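Local coordinates for protein formate oxidase (PDB 5ZU2) that is a formate oxidase of the GMC oxidoreductase family, a flavoenzyme that binds FAD and probably oxidises its substrate through that cofactor, at residues Y98-P103 and D551-N556; P225-K230 and V244-A249. The protein carries 1 engineered substitution. All coordinates share one frame; numbering follows the deposited sequence.

Contact 1 (Y98-P103 and D551-N556); sequences YFTWVP and DCAIQN. Engineered in segment 551-556: A553 (natural residue Arg). With FAD (flavin-adenine dinucleotide), chain D.
Q555 and W101 meet at about a right angle, the amide plane of Q555 turned 54° from the indole. Beyond CG the Q555 chain runs extended, and this carries NE2 to the carbonyl of T100, where NE2 donates to T100 O at 2.8 Å. The bond is fairly straight, but the donor stands above the carbonyl plane. T202 OG1 and N97 ND2 bind the two ends of the same amide, which fixes its rotation. N556 instead lies over a face of the W101 indole: its CA is 4.2 Å from the centroid of the six-membered ring, a CH-pi contact, and its ND2 sits near the rim while donating to L129 O. W101 CG is anti to the backbone N (chi1 -179°), which brings the indole across N556, in the first turn of helix 555-572. In this GMC-family fold the two segments meet at the flavin end of FAD and grip the pyrimidine side of the isoalloxazine. T100 N donates to FAD O4 at 3.2 Å, FAD N3 bonds weakly to T100 O, and Q555 N donates to FAD O2. A water accepts from V102 N and N556 N and lies within donating distance of A553 O and FAD O2. V102 CG2 packs against C552 SG at 3.8 Å, and V102 CG1 lies 4.1 Å from CB of A553, an engineered residue (Arg in the natural sequence).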
ATOM      1  N   TYR A  98       2.099   6.803  -3.176  1.00 25.97           N
ATOM      2  CA  TYR A  98       1.829   7.457  -4.460  1.00 29.12           C
ATOM      3  C   TYR A  98       0.331   7.690  -4.713  1.00 28.76           C
ATOM      4  O   TYR A  98      -0.130   7.728  -5.863  1.00 26.83           O
ATOM      5  CB  TYR A  98       2.511   6.686  -5.595  1.00 24.51           C
ATOM      6  CG  TYR A  98       3.990   6.579  -5.305  1.00 29.17           C
ATOM      7  CD1 TYR A  98       4.695   7.681  -4.816  1.00 33.72           C
ATOM      8  CD2 TYR A  98       4.674   5.374  -5.441  1.00 27.22           C
ATOM      9  CE1 TYR A  98       6.054   7.591  -4.489  1.00 30.02           C
ATOM     10  CE2 TYR A  98       6.028   5.272  -5.129  1.00 28.55           C
ATOM     11  CZ  TYR A  98       6.717   6.386  -4.656  1.00 31.31           C
ATOM     12  OH  TYR A  98       8.058   6.289  -4.330  1.00 23.98           O
ATOM     13  N   PHE A  99      -0.421   7.899  -3.636  1.00 26.62           N
ATOM     14  CA  PHE A  99      -1.689   8.629  -3.612  1.00 25.12           C
ATOM     15  C   PHE A  99      -2.926   7.934  -4.157  1.00 25.79           C
ATOM     16  O   PHE A  99      -4.028   8.315  -3.759  1.00 27.88           O
ATOM     17  CB  PHE A  99      -1.529   9.930  -4.400  1.00 22.64           C
ATOM     18  CG  PHE A  99      -0.343  10.714  -4.002  1.00 24.98           C
ATOM     19  CD1 PHE A  99      -0.340  11.410  -2.810  1.00 26.24           C
ATOM     20  CD2 PHE A  99       0.795  10.740  -4.799  1.00 28.19           C
ATOM     21  CE1 PHE A  99       0.781  12.160  -2.426  1.00 28.09           C
ATOM     22  CE2 PHE A  99       1.911  11.451  -4.414  1.00 23.39           C
ATOM     23  CZ  PHE A  99       1.904  12.163  -3.225  1.00 22.89           C
ATOM     24  N   THR A 100      -2.783   6.845  -4.916  1.00 26.67           N
ATOM     25  CA  THR A 100      -3.939   6.255  -5.581  1.00 27.30           C
ATOM     26  C   THR A 100      -4.919   5.697  -4.569  1.00 26.64           C
ATOM     27  O   THR A 100      -4.522   5.051  -3.600  1.00 27.85           O
ATOM     28  CB  THR A 100      -3.522   5.161  -6.553  1.00 27.11           C
ATOM     29  OG1 THR A 100      -2.686   5.734  -7.561  1.00 27.53           O
ATOM     30  CG2 THR A 100      -4.753   4.554  -7.204  1.00 23.35           C
ATOM     31  N   TRP A 101      -6.198   5.995  -4.775  1.00 27.52           N
ATOM     32  CA  TRP A 101      -7.273   5.660  -3.846  1.00 24.24           C
ATOM     33  C   TRP A 101      -8.286   4.814  -4.594  1.00 25.12           C
ATOM     34  O   TRP A 101      -9.052   5.345  -5.407  1.00 25.99           O
ATOM     35  CB  TRP A 101      -7.915   6.927  -3.292  1.00 27.59           C
ATOM     36  CG  TRP A 101      -9.020   6.689  -2.293  1.00 31.90           C
ATOM     37  CD1 TRP A 101     -10.353   6.536  -2.560  1.00 24.16           C
ATOM     38  CD2 TRP A 101      -8.884   6.591  -0.868  1.00 29.73           C
ATOM     39  NE1 TRP A 101     -11.045   6.339  -1.394  1.00 27.01           N
ATOM     40  CE2 TRP A 101     -10.171   6.368  -0.342  1.00 26.57           C
ATOM     41  CE3 TRP A 101      -7.797   6.648   0.007  1.00 26.48           C
ATOM     42  CZ2 TRP A 101     -10.402   6.213   1.013  1.00 28.97           C
ATOM     43  CZ3 TRP A 101      -8.026   6.498   1.350  1.00 26.39           C
ATOM     44  CH2 TRP A 101      -9.317   6.281   1.846  1.00 26.60           C
ATOM     45  N   VAL A 102      -8.289   3.511  -4.318  1.00 21.99           N
ATOM     46  CA  VAL A 102      -9.100   2.554  -5.061  1.00 23.79           C
ATOM     47  C   VAL A 102      -9.374   1.355  -4.151  1.00 27.84           C
ATOM     48  O   VAL A 102      -8.442   0.806  -3.552  1.00 25.77           O
ATOM     49  CB  VAL A 102      -8.396   2.154  -6.372  1.00 22.72           C
ATOM     50  CG1 VAL A 102      -6.941   1.774  -6.098  1.00 21.64           C
ATOM     51  CG2 VAL A 102      -9.132   1.004  -7.063  1.00 23.93           C
ATOM     52  N   PRO A 103     -10.622   0.946  -3.970  1.00 22.90           N
ATOM     53  CA  PRO A 103     -10.901  -0.109  -2.985  1.00 26.72           C
ATOM     54  C   PRO A 103     -10.526  -1.513  -3.422  1.00 26.44           C
ATOM     55  O   PRO A 103      -9.908  -2.255  -2.652  1.00 27.61           O
ATOM     56  CB  PRO A 103     -12.418  -0.001  -2.770  1.00 29.25           C
ATOM     57  CG  PRO A 103     -12.949   0.618  -4.045  1.00 29.04           C
ATOM     58  CD  PRO A 103     -11.833   1.443  -4.642  1.00 26.11           C
ATOM     59  N   ASP A 551      -7.287  -6.096  -5.242  1.00 20.61           N
ATOM     60  CA  ASP A 551      -6.990  -6.195  -6.669  1.00 24.62           C
ATOM     61  C   ASP A 551      -6.390  -4.897  -7.236  1.00 29.84           C
ATOM     62  O   ASP A 551      -6.651  -4.543  -8.397  1.00 26.70           O
ATOM     63  CB  ASP A 551      -8.259  -6.559  -7.456  1.00 26.19           C
ATOM     64  CG  ASP A 551      -8.987  -7.794  -6.893  1.00 28.54           C
ATOM     65  OD1 ASP A 551      -9.531  -7.721  -5.769  1.00 28.79           O
ATOM     66  OD2 ASP A 551      -9.007  -8.850  -7.556  1.00 38.19           O
ATOM     67  N   CYS A 552      -5.635  -4.159  -6.420  1.00 22.36           N
ATOM     68  CA  CYS A 552      -5.266  -2.780  -6.704  1.00 24.25           C
ATOM     69  C   CYS A 552      -4.391  -2.241  -5.581  1.00 21.88           C
ATOM     70  O   CYS A 552      -4.104  -2.972  -4.630  1.00 24.31           O
ATOM     71  CB  CYS A 552      -6.527  -1.938  -6.871  1.00 29.29           C
ATOM     72  SG  CYS A 552      -7.634  -2.043  -5.432  1.00 23.82           S
ATOM     73  N   ALA A 553      -3.940  -0.992  -5.699  1.00 21.64           N
ATOM     74  CA  ALA A 553      -3.287  -0.289  -4.597  1.00 21.68           C
ATOM     75  C   ALA A 553      -4.155  -0.349  -3.333  1.00 25.29           C
ATOM     76  O   ALA A 553      -5.382  -0.233  -3.404  1.00 24.97           O
ATOM     77  CB  ALA A 553      -3.035   1.161  -5.024  1.00 23.01           C
ATOM     78  N   ILE A 554      -3.524  -0.475  -2.162  1.00 25.35           N
ATOM     79  CA  ILE A 554      -4.219  -1.040  -1.002  1.00 24.95           C
ATOM     80  C   ILE A 554      -4.549  -0.028   0.082  1.00 25.07           C
ATOM     81  O   ILE A 554      -5.234  -0.399   1.055  1.00 24.55           O
ATOM     82  CB  ILE A 554      -3.419  -2.198  -0.377  1.00 25.96           C
ATOM     83  CG1 ILE A 554      -2.123  -1.662   0.244  1.00 25.59           C
ATOM     84  CG2 ILE A 554      -3.134  -3.292  -1.392  1.00 25.40           C
ATOM     85  CD1 ILE A 554      -1.449  -2.669   1.143  1.00 27.55           C
ATOM     86  N   GLN A 555      -4.113   1.228  -0.035  1.00 22.23           N
ATOM     87  CA  GLN A 555      -4.290   2.154   1.083  1.00 25.36           C
ATOM     88  C   GLN A 555      -5.757   2.333   1.460  1.00 25.55           C
ATOM     89  O   GLN A 555      -6.074   2.516   2.642  1.00 26.14           O
ATOM     90  CB  GLN A 555      -3.638   3.508   0.779  1.00 23.57           C
ATOM     91  CG  GLN A 555      -4.502   4.537   0.076  1.00 25.44           C
ATOM     92  CD  GLN A 555      -3.802   5.906  -0.050  1.00 24.76           C
ATOM     93  OE1 GLN A 555      -3.253   6.434   0.912  1.00 22.18           O
ATOM     94  NE2 GLN A 555      -3.838   6.473  -1.235  1.00 21.80           N
ATOM     95  N   ASN A 556      -6.664   2.252   0.489  1.00 26.50           N
ATOM     96  CA  ASN A 556      -8.087   2.397   0.780  1.00 23.54           C
ATOM     97  C   ASN A 556      -8.555   1.289   1.728  1.00 24.67           C
ATOM     98  O   ASN A 556      -9.213   1.562   2.742  1.00 26.02           O
ATOM     99  CB  ASN A 556      -8.856   2.380  -0.552  1.00 28.52           C
ATOM    100  CG  ASN A 556     -10.332   2.718  -0.412  1.00 26.23           C
ATOM    101  OD1 ASN A 556     -11.102   2.526  -1.353  1.00 27.10           O
ATOM    102  ND2 ASN A 556     -10.733   3.214   0.745  1.00 24.31           N
TER
HETATM  103  PA  FAD D 601       2.167   2.097   7.947  1.00 21.76           P
HETATM  104  O1A FAD D 601       3.481   1.858   7.350  1.00 23.41           O
HETATM  105  O2A FAD D 601       1.357   3.198   7.277  1.00 21.07           O
HETATM  106  O5B FAD D 601       2.281   2.464   9.531  1.00 27.44           O
HETATM  107  C5B FAD D 601       3.229   1.807  10.403  1.00 24.34           C
HETATM  108  C4B FAD D 601       3.712   2.837  11.397  1.00 23.55           C
HETATM  109  O4B FAD D 601       4.359   2.185  12.518  1.00 23.24           O
HETATM  110  C3B FAD D 601       4.714   3.857  10.850  1.00 20.85           C
HETATM  111  O3B FAD D 601       4.421   5.180  11.288  1.00 25.49           O
HETATM  112  C2B FAD D 601       6.040   3.391  11.450  1.00 25.08           C
HETATM  113  O2B FAD D 601       7.007   4.435  11.603  1.00 24.82           O
HETATM  114  C1B FAD D 601       5.569   2.849  12.795  1.00 20.84           C
HETATM  115  N9A FAD D 601       6.498   1.894  13.390  1.00 23.54           N
HETATM  116  C8A FAD D 601       6.946   0.747  12.799  1.00 23.89           C
HETATM  117  N7A FAD D 601       7.777   0.053  13.537  1.00 24.78           N
HETATM  118  C5A FAD D 601       7.912   0.812  14.685  1.00 23.54           C
HETATM  119  C6A FAD D 601       8.667   0.623  15.859  1.00 28.16           C
HETATM  120  N6A FAD D 601       9.467  -0.431  16.059  1.00 26.41           N
HETATM  121  N1A FAD D 601       8.563   1.561  16.831  1.00 21.43           N
HETATM  122  C2A FAD D 601       7.766   2.611  16.623  1.00 21.54           C
HETATM  123  N3A FAD D 601       7.015   2.900  15.556  1.00 22.32           N
HETATM  124  C4A FAD D 601       7.133   1.955  14.612  1.00 24.59           C
HETATM  125  N1  FAD D 601      -1.240   2.343  -1.410  1.00 26.56           N
HETATM  126  C2  FAD D 601      -2.224   2.775  -2.253  1.00 33.87           C
HETATM  127  O2  FAD D 601      -3.410   2.463  -2.075  1.00 35.35           O
HETATM  128  N3  FAD D 601      -1.893   3.594  -3.341  1.00 34.80           N
HETATM  129  C4  FAD D 601      -0.613   4.031  -3.682  1.00 36.53           C
HETATM  130  O4  FAD D 601      -0.437   4.741  -4.676  1.00 32.52           O
HETATM  131  C4X FAD D 601       0.421   3.561  -2.765  1.00 36.41           C
HETATM  132  N5  FAD D 601       1.663   3.915  -3.002  1.00 32.17           N
HETATM  133  C5X FAD D 601       2.642   3.471  -2.135  1.00 32.44           C
HETATM  134  C6  FAD D 601       3.965   3.868  -2.365  1.00 32.48           C
HETATM  135  C7  FAD D 601       4.991   3.467  -1.518  1.00 34.66           C
HETATM  136  C7M FAD D 601       6.408   3.908  -1.808  1.00 29.39           C
HETATM  137  C8  FAD D 601       4.690   2.657  -0.407  1.00 34.77           C
HETATM  138  C8M FAD D 601       5.772   2.207   0.533  1.00 29.07           C
HETATM  139  C9  FAD D 601       3.370   2.271  -0.166  1.00 33.28           C
HETATM  140  C9A FAD D 601       2.344   2.669  -1.019  1.00 31.31           C
HETATM  141  N10 FAD D 601       0.990   2.318  -0.798  1.00 33.49           N
HETATM  142  C10 FAD D 601       0.007   2.732  -1.656  1.00 32.65           C
HETATM  143  C1' FAD D 601       0.609   1.424   0.295  1.00 29.79           C
HETATM  144  C2' FAD D 601       0.021   2.120   1.507  1.00 22.63           C
HETATM  145  O2' FAD D 601       0.662   3.377   1.712  1.00 24.95           O
HETATM  146  C3' FAD D 601       0.269   1.226   2.723  1.00 36.20           C
HETATM  147  O3' FAD D 601      -0.118  -0.116   2.441  1.00 32.10           O
HETATM  148  C4' FAD D 601      -0.402   1.664   4.021  1.00 30.47           C
HETATM  149  O4' FAD D 601      -0.057   3.030   4.273  1.00 24.37           O
HETATM  150  C5' FAD D 601      -0.007   0.724   5.140  1.00 23.14           C
HETATM  151  O5' FAD D 601      -0.578   1.200   6.374  1.00 27.97           O
HETATM  152  P   FAD D 601      -0.235   0.532   7.749  1.00 23.70           P
HETATM  153  O1P FAD D 601      -0.960   1.398   8.781  1.00 26.42           O
HETATM  154  O2P FAD D 601      -0.527  -0.935   7.623  1.00 21.04           O
HETATM  155  O3P FAD D 601       1.324   0.756   7.914  1.00 25.14           O
HETATM  156  O   HOH W   1      -6.056   2.521  -2.356  1.00 22.66           O

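Contact 2 (P225-K230 and V244-A249); sequences PEVHSK and VTVVTA. With FAD (flavin-adenine dinucleotide), chain D; ACT (acetate ion), chain H.
H228 and V247 form an antiparallel hydrogen-bonded pair, H228 N donating to V247 O at 2.8 Å and V247 N to H228 O at 2.7 Å, both nearly straight. Further along, K230 N donates to T245 O at 2.7 Å. S229 with V246 is the neighbouring non-hydrogen-bonded pair, their CA atoms 4.2 Å apart. The bonds zip together the beta hairpin of strands 227-235 and 240-248, on the edge of a four-stranded mixed sheet in the FAD-binding part of the fold. The outer strand also serves the adenine: S229 N donates to FAD N1A at 3.0 Å, while S229 OG lies close to FAD N6A and is bonded to Q266 OE1. H228 CG is anti to the backbone N (chi1 -159°), which leads the imidazole away from V247, and FAD N6A lies over one face of the ring, toward its rim. H228 NE2 has P440 O as main partner; an acetate oxygen, probably from the crystallisation liquor, is a weak, bent second one sharing the same N-H. F441 stacks on the ring. On the side of the sheet shared by V227, S229, V246 and T248, V227 CB meets V246 CG2 at 3.8 Å, the two side chains crossing obliquely, and L254 of strand 253-258 touches V246 and T248. K230 and T245 run side by side, CD of K230 4.0 Å from CG2 of T245, before K230 NZ pairs with E253.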
ATOM      1  N   PRO A 225       6.370  11.031  19.496  1.00 26.66           N
ATOM      2  CA  PRO A 225       7.198  10.637  18.355  1.00 23.94           C
ATOM      3  C   PRO A 225       8.611  10.291  18.818  1.00 26.75           C
ATOM      4  O   PRO A 225       8.935  10.357  20.003  1.00 29.54           O
ATOM      5  CB  PRO A 225       7.197  11.893  17.484  1.00 26.13           C
ATOM      6  CG  PRO A 225       7.129  13.007  18.474  1.00 22.51           C
ATOM      7  CD  PRO A 225       6.198  12.492  19.565  1.00 25.66           C
ATOM      8  N   GLU A 226       9.452   9.911  17.852  1.00 26.47           N
ATOM      9  CA  GLU A 226      10.875   9.613  18.085  1.00 29.51           C
ATOM     10  C   GLU A 226      11.109   8.609  19.218  1.00 28.72           C
ATOM     11  O   GLU A 226      12.078   8.722  19.968  1.00 29.14           O
ATOM     12  CB  GLU A 226      11.665  10.890  18.393  1.00 28.24           C
ATOM     13  CG  GLU A 226      11.270  12.093  17.591  1.00 34.75           C
ATOM     14  CD  GLU A 226      12.159  12.288  16.426  1.00 38.39           C
ATOM     15  OE1 GLU A 226      12.705  11.272  15.941  1.00 46.06           O
ATOM     16  OE2 GLU A 226      12.326  13.452  15.999  1.00 48.78           O
ATOM     17  N   VAL A 227      10.239   7.607  19.338  1.00 27.25           N
ATOM     18  CA  VAL A 227      10.463   6.505  20.267  1.00 24.26           C
ATOM     19  C   VAL A 227      10.338   5.204  19.497  1.00 27.43           C
ATOM     20  O   VAL A 227       9.472   5.062  18.626  1.00 24.63           O
ATOM     21  CB  VAL A 227       9.500   6.520  21.483  1.00 24.56           C
ATOM     22  CG1 VAL A 227       9.625   7.823  22.238  1.00 21.92           C
ATOM     23  CG2 VAL A 227       8.060   6.254  21.076  1.00 23.02           C
ATOM     24  N   HIS A 228      11.211   4.260  19.818  1.00 22.50           N
ATOM     25  CA  HIS A 228      11.282   2.973  19.155  1.00 20.24           C
ATOM     26  C   HIS A 228      10.730   1.887  20.078  1.00 22.73           C
ATOM     27  O   HIS A 228      11.146   1.770  21.232  1.00 23.10           O
ATOM     28  CB  HIS A 228      12.729   2.702  18.752  1.00 23.88           C
ATOM     29  CG  HIS A 228      12.865   1.691  17.668  1.00 27.00           C
ATOM     30  ND1 HIS A 228      12.984   2.043  16.340  1.00 24.10           N
ATOM     31  CD2 HIS A 228      12.932   0.339  17.713  1.00 27.09           C
ATOM     32  CE1 HIS A 228      13.099   0.945  15.610  1.00 32.45           C
ATOM     33  NE2 HIS A 228      13.076  -0.102  16.417  1.00 26.65           N
ATOM     34  N   SER A 229       9.790   1.099  19.578  1.00 22.66           N
ATOM     35  CA  SER A 229       9.151   0.110  20.437  1.00 21.42           C
ATOM     36  C   SER A 229      10.112  -1.012  20.762  1.00 23.10           C
ATOM     37  O   SER A 229      10.887  -1.462  19.914  1.00 29.17           O
ATOM     38  CB  SER A 229       7.892  -0.465  19.787  1.00 22.88           C
ATOM     39  OG  SER A 229       8.214  -1.156  18.587  1.00 25.95           O
ATOM     40  N   LYS A 230      10.091  -1.438  22.013  1.00 23.38           N
ATOM     41  CA  LYS A 230      10.925  -2.556  22.398  1.00 23.56           C
ATOM     42  C   LYS A 230      10.132  -3.845  22.484  1.00 24.25           C
ATOM     43  O   LYS A 230      10.588  -4.874  21.987  1.00 24.69           O
ATOM     44  CB  LYS A 230      11.621  -2.282  23.735  1.00 23.85           C
ATOM     45  CG  LYS A 230      12.274  -3.529  24.288  1.00 25.53           C
ATOM     46  CD  LYS A 230      12.642  -3.381  25.743  1.00 28.77           C
ATOM     47  CE  LYS A 230      13.489  -4.547  26.202  1.00 30.39           C
ATOM     48  NZ  LYS A 230      13.679  -4.514  27.684  1.00 36.95           N
ATOM     49  N   VAL A 244       3.000  -0.960  26.516  1.00 26.81           N
ATOM     50  CA  VAL A 244       4.123  -1.074  25.590  1.00 25.32           C
ATOM     51  C   VAL A 244       5.348  -0.415  26.209  1.00 25.93           C
ATOM     52  O   VAL A 244       5.238   0.580  26.928  1.00 25.34           O
ATOM     53  CB  VAL A 244       3.769  -0.431  24.226  1.00 27.87           C
ATOM     54  CG1 VAL A 244       3.637   1.112  24.366  1.00 20.11           C
ATOM     55  CG2 VAL A 244       4.776  -0.831  23.163  1.00 23.31           C
ATOM     56  N   THR A 245       6.524  -0.963  25.899  1.00 28.49           N
ATOM     57  CA  THR A 245       7.811  -0.403  26.305  1.00 26.05           C
ATOM     58  C   THR A 245       8.514   0.185  25.077  1.00 27.24           C
ATOM     59  O   THR A 245       8.594  -0.467  24.025  1.00 25.17           O
ATOM     60  CB  THR A 245       8.675  -1.484  26.977  1.00 27.31           C
ATOM     61  OG1 THR A 245       7.950  -2.084  28.060  1.00 18.67           O
ATOM     62  CG2 THR A 245      10.002  -0.902  27.512  1.00 20.34           C
ATOM     63  N   VAL A 246       9.022   1.416  25.208  1.00 21.91           N
ATOM     64  CA  VAL A 246       9.666   2.119  24.108  1.00 23.73           C
ATOM     65  C   VAL A 246      11.010   2.660  24.569  1.00 27.84           C
ATOM     66  O   VAL A 246      11.256   2.863  25.760  1.00 28.82           O
ATOM     67  CB  VAL A 246       8.804   3.278  23.555  1.00 25.38           C
ATOM     68  CG1 VAL A 246       7.414   2.790  23.197  1.00 25.56           C
ATOM     69  CG2 VAL A 246       8.742   4.450  24.551  1.00 23.65           C
ATOM     70  N   VAL A 247      11.882   2.905  23.592  1.00 29.27           N
ATOM     71  CA  VAL A 247      13.190   3.507  23.817  1.00 27.61           C
ATOM     72  C   VAL A 247      13.212   4.873  23.144  1.00 24.84           C
ATOM     73  O   VAL A 247      12.843   4.999  21.970  1.00 25.41           O
ATOM     74  CB  VAL A 247      14.314   2.603  23.289  1.00 26.39           C
ATOM     75  CG1 VAL A 247      15.676   3.195  23.642  1.00 23.16           C
ATOM     76  CG2 VAL A 247      14.151   1.212  23.871  1.00 24.91           C
ATOM     77  N   THR A 248      13.623   5.891  23.901  1.00 27.07           N
ATOM     78  CA  THR A 248      13.708   7.277  23.464  1.00 26.57           C
ATOM     79  C   THR A 248      15.029   7.528  22.776  1.00 24.53           C
ATOM     80  O   THR A 248      15.951   6.714  22.841  1.00 25.34           O
ATOM     81  CB  THR A 248      13.564   8.258  24.642  1.00 28.60           C
ATOM     82  OG1 THR A 248      14.669   8.110  25.544  1.00 31.62           O
ATOM     83  CG2 THR A 248      12.269   8.072  25.386  1.00 28.21           C
ATOM     84  N   ALA A 249      15.122   8.713  22.158  1.00 26.31           N
ATOM     85  CA  ALA A 249      16.343   9.126  21.472  1.00 26.10           C
ATOM     86  C   ALA A 249      17.533   9.120  22.411  1.00 28.63           C
ATOM     87  O   ALA A 249      18.636   8.713  22.025  1.00 31.86           O
ATOM     88  CB  ALA A 249      16.162  10.523  20.878  1.00 25.71           C
TER
HETATM   89  PA  FAD D 601       2.167   2.097   7.947  1.00 21.76           P
HETATM   90  O1A FAD D 601       3.481   1.858   7.350  1.00 23.41           O
HETATM   91  O2A FAD D 601       1.357   3.198   7.277  1.00 21.07           O
HETATM   92  O5B FAD D 601       2.281   2.464   9.531  1.00 27.44           O
HETATM   93  C5B FAD D 601       3.229   1.807  10.403  1.00 24.34           C
HETATM   94  C4B FAD D 601       3.712   2.837  11.397  1.00 23.55           C
HETATM   95  O4B FAD D 601       4.359   2.185  12.518  1.00 23.24           O
HETATM   96  C3B FAD D 601       4.714   3.857  10.850  1.00 20.85           C
HETATM   97  O3B FAD D 601       4.421   5.180  11.288  1.00 25.49           O
HETATM   98  C2B FAD D 601       6.040   3.391  11.450  1.00 25.08           C
HETATM   99  O2B FAD D 601       7.007   4.435  11.603  1.00 24.82           O
HETATM  100  C1B FAD D 601       5.569   2.849  12.795  1.00 20.84           C
HETATM  101  N9A FAD D 601       6.498   1.894  13.390  1.00 23.54           N
HETATM  102  C8A FAD D 601       6.946   0.747  12.799  1.00 23.89           C
HETATM  103  N7A FAD D 601       7.777   0.053  13.537  1.00 24.78           N
HETATM  104  C5A FAD D 601       7.912   0.812  14.685  1.00 23.54           C
HETATM  105  C6A FAD D 601       8.667   0.623  15.859  1.00 28.16           C
HETATM  106  N6A FAD D 601       9.467  -0.431  16.059  1.00 26.41           N
HETATM  107  N1A FAD D 601       8.563   1.561  16.831  1.00 21.43           N
HETATM  108  C2A FAD D 601       7.766   2.611  16.623  1.00 21.54           C
HETATM  109  N3A FAD D 601       7.015   2.900  15.556  1.00 22.32           N
HETATM  110  C4A FAD D 601       7.133   1.955  14.612  1.00 24.59           C
HETATM  111  N1  FAD D 601      -1.240   2.343  -1.410  1.00 26.56           N
HETATM  112  C2  FAD D 601      -2.224   2.775  -2.253  1.00 33.87           C
HETATM  113  O2  FAD D 601      -3.410   2.463  -2.075  1.00 35.35           O
HETATM  114  N3  FAD D 601      -1.893   3.594  -3.341  1.00 34.80           N
HETATM  115  C4  FAD D 601      -0.613   4.031  -3.682  1.00 36.53           C
HETATM  116  O4  FAD D 601      -0.437   4.741  -4.676  1.00 32.52           O
HETATM  117  C4X FAD D 601       0.421   3.561  -2.765  1.00 36.41           C
HETATM  118  N5  FAD D 601       1.663   3.915  -3.002  1.00 32.17           N
HETATM  119  C5X FAD D 601       2.642   3.471  -2.135  1.00 32.44           C
HETATM  120  C6  FAD D 601       3.965   3.868  -2.365  1.00 32.48           C
HETATM  121  C7  FAD D 601       4.991   3.467  -1.518  1.00 34.66           C
HETATM  122  C7M FAD D 601       6.408   3.908  -1.808  1.00 29.39           C
HETATM  123  C8  FAD D 601       4.690   2.657  -0.407  1.00 34.77           C
HETATM  124  C8M FAD D 601       5.772   2.207   0.533  1.00 29.07           C
HETATM  125  C9  FAD D 601       3.370   2.271  -0.166  1.00 33.28           C
HETATM  126  C9A FAD D 601       2.344   2.669  -1.019  1.00 31.31           C
HETATM  127  N10 FAD D 601       0.990   2.318  -0.798  1.00 33.49           N
HETATM  128  C10 FAD D 601       0.007   2.732  -1.656  1.00 32.65           C
HETATM  129  C1' FAD D 601       0.609   1.424   0.295  1.00 29.79           C
HETATM  130  C2' FAD D 601       0.021   2.120   1.507  1.00 22.63           C
HETATM  131  O2' FAD D 601       0.662   3.377   1.712  1.00 24.95           O
HETATM  132  C3' FAD D 601       0.269   1.226   2.723  1.00 36.20           C
HETATM  133  O3' FAD D 601      -0.118  -0.116   2.441  1.00 32.10           O
HETATM  134  C4' FAD D 601      -0.402   1.664   4.021  1.00 30.47           C
HETATM  135  O4' FAD D 601      -0.057   3.030   4.273  1.00 24.37           O
HETATM  136  C5' FAD D 601      -0.007   0.724   5.140  1.00 23.14           C
HETATM  137  O5' FAD D 601      -0.578   1.200   6.374  1.00 27.97           O
HETATM  138  P   FAD D 601      -0.235   0.532   7.749  1.00 23.70           P
HETATM  139  O1P FAD D 601      -0.960   1.398   8.781  1.00 26.42           O
HETATM  140  O2P FAD D 601      -0.527  -0.935   7.623  1.00 21.04           O
HETATM  141  O3P FAD D 601       1.324   0.756   7.914  1.00 25.14           O
HETATM  142  C   ACT H 605      14.036  -1.603  12.915  1.00 36.58           C
HETATM  143  O   ACT H 605      13.571  -1.828  14.062  1.00 39.55           O
HETATM  144  OXT ACT H 605      13.717  -2.164  11.810  1.00 38.98           O
HETATM  145  CH3 ACT H 605      15.158  -0.462  12.869  1.00 37.79           C
HETATM  146  O   HOH W   2      12.623  10.435  21.821  1.00 30.69           O

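In the fold
Contact 1 and contact 2 hold opposite ends of one extended FAD, their centres about 30 Å apart. The first is wholly buried near the centre of the molecule and joins residues some 450 positions apart, bringing the loop leading into a late helix against an early strand. The second is local, nested within the long loop that contact 1 closes, and partly exposed at the periphery, where a hairpin edges its sheet. Their chemistry follows: strand pairing supplies the regular backbone bonds of 225-230 with 244-249, whereas 98-103 with 551-556 relies on a side-chain amide, an aromatic face and a buried water. Both lend backbone NH groups to FAD, the flavin in one and the adenine in the other.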